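Local coordinates for VWFA domain-containing protein (Alicyclobacillus acidocaldarius subsp. acidocaldarius, PDB 3RAG) that is of unknown function but has a von Willebrand factor A fold and binds a sodium ion at a site that probably corresponds to the family's metal-ion-dependent adhesion site, at residues A[152-155]-A[156-160]. Sequence-based numbering, arbitrary orientation.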
# COMPACT_ATOMS: atom_id res chain seq x y z
N PRO A 152 -14.66 1.76 12.25
CA PRO A 152 -14.49 0.52 13.01
C PRO A 152 -14.15 -0.68 12.13
O PRO A 152 -13.33 -1.52 12.52
CB PRO A 152 -15.86 0.34 13.71
CG PRO A 152 -16.35 1.80 13.89
CD PRO A 152 -15.94 2.44 12.57
N THR A 153 -14.73 -0.76 10.94
CA THR A 153 -14.43 -1.88 10.05
C THR A 153 -13.02 -1.78 9.54
O THR A 153 -12.30 -2.78 9.42
CB THR A 153 -15.44 -1.91 8.89
OG1 THR A 153 -16.73 -2.15 9.46
CG2 THR A 153 -15.11 -3.04 7.87
N VAL A 154 -12.60 -0.55 9.24
CA VAL A 154 -11.25 -0.31 8.76
C VAL A 154 -10.20 -0.68 9.80
O VAL A 154 -9.19 -1.31 9.49
CB VAL A 154 -11.10 1.15 8.29
CG1 VAL A 154 -9.62 1.50 8.00
CG2 VAL A 154 -11.94 1.39 7.04
N ARG A 155 -10.45 -0.32 11.06
CA ARG A 155 -9.50 -0.70 12.11
C ARG A 155 -9.30 -2.21 12.12
O ARG A 155 -8.17 -2.70 12.24
CB ARG A 155 -9.98 -0.24 13.49
CG ARG A 155 -10.08 1.28 13.67
CD ARG A 155 -10.26 1.66 15.17
NE ARG A 155 -11.45 1.00 15.74
CZ ARG A 155 -12.57 1.62 16.12
NH1 ARG A 155 -12.70 2.94 16.06
NH2 ARG A 155 -13.58 0.89 16.57
N GLU A 156 -10.40 -2.96 12.02
CA GLU A 156 -10.30 -4.43 12.05
C GLU A 156 -9.56 -4.97 10.82
O GLU A 156 -8.77 -5.92 10.90
CB GLU A 156 -11.68 -5.07 12.14
CG GLU A 156 -12.51 -4.60 13.31
CD GLU A 156 -12.79 -5.70 14.30
OE1 GLU A 156 -11.88 -6.53 14.56
OE2 GLU A 156 -13.93 -5.75 14.82
N ALA A 157 -9.85 -4.36 9.67
CA ALA A 157 -9.24 -4.78 8.40
C ALA A 157 -7.73 -4.58 8.41
O ALA A 157 -6.97 -5.40 7.89
CB ALA A 157 -9.87 -4.00 7.22
N VAL A 158 -7.30 -3.47 8.99
CA VAL A 158 -5.88 -3.17 9.02
C VAL A 158 -5.16 -4.13 9.96
O VAL A 158 -4.06 -4.62 9.66
CB VAL A 158 -5.63 -1.71 9.43
CG1 VAL A 158 -4.17 -1.46 9.69
CG2 VAL A 158 -6.16 -0.78 8.32
N ARG A 159 -5.78 -4.41 11.10
CA ARG A 159 -5.24 -5.40 12.02
C ARG A 159 -5.11 -6.75 11.31
O ARG A 159 -4.08 -7.41 11.39
CB ARG A 159 -6.12 -5.49 13.27
CG ARG A 159 -5.69 -6.61 14.22
CD ARG A 159 -6.69 -6.79 15.36
NE ARG A 159 -6.26 -7.83 16.28
CZ ARG A 159 -6.59 -9.12 16.16
NH1 ARG A 159 -7.35 -9.51 15.15
NH2 ARG A 159 -6.15 -10.00 17.04
N ASP A 160 -6.16 -7.15 10.60
CA ASP A 160 -6.17 -8.44 9.91
C ASP A 160 -5.12 -8.50 8.80
O ASP A 160 -4.51 -9.54 8.56
CB ASP A 160 -7.55 -8.72 9.32
CG ASP A 160 -8.56 -9.11 10.37
OD1 ASP A 160 -8.17 -9.28 11.54
OD2 ASP A 160 -9.74 -9.27 10.00
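V154 and V158, one turn apart on helix 151-165, are joined by a backbone bond from V158 N to V154 O (2.9 Å). The same i to i+4 pattern links A157 N to T153 O at 2.9 Å and R159 N to R155 O at 3.2 Å, whereas E156 N reaches P152 O only weakly. P152 suits this first turn, where its missing N-H costs no helical bond. With V158 CG1 anti to the backbone N (chi1 171°), CG2 falls beside that N and is laid back against the preceding turn, 3.3 Å from V154 O. There the two side chains cross at an angle, V154 CG1 lying 4.2 Å from V158 CG2, and both rest on L141 of strand 135-142. A157 is small enough to let helix 79-106 approach at I79 and S80. On the more exposed side, E156 lays its CG 3.3 Å from P152 O before its chain bends outward, and R155 turns back so that P152 CA sits 3.7 Å above one guanidinium face, near the rim. R159 stretches out toward D160, a long salt bridge of 3.7 Å between NH1 and OD1. Such an amphipathic helix, valines inward and charges outward, is the crossover of a right-handed beta-alpha-beta unit between parallel strands 135-142 and 172-179, as in the Rossmann-like vWA fold.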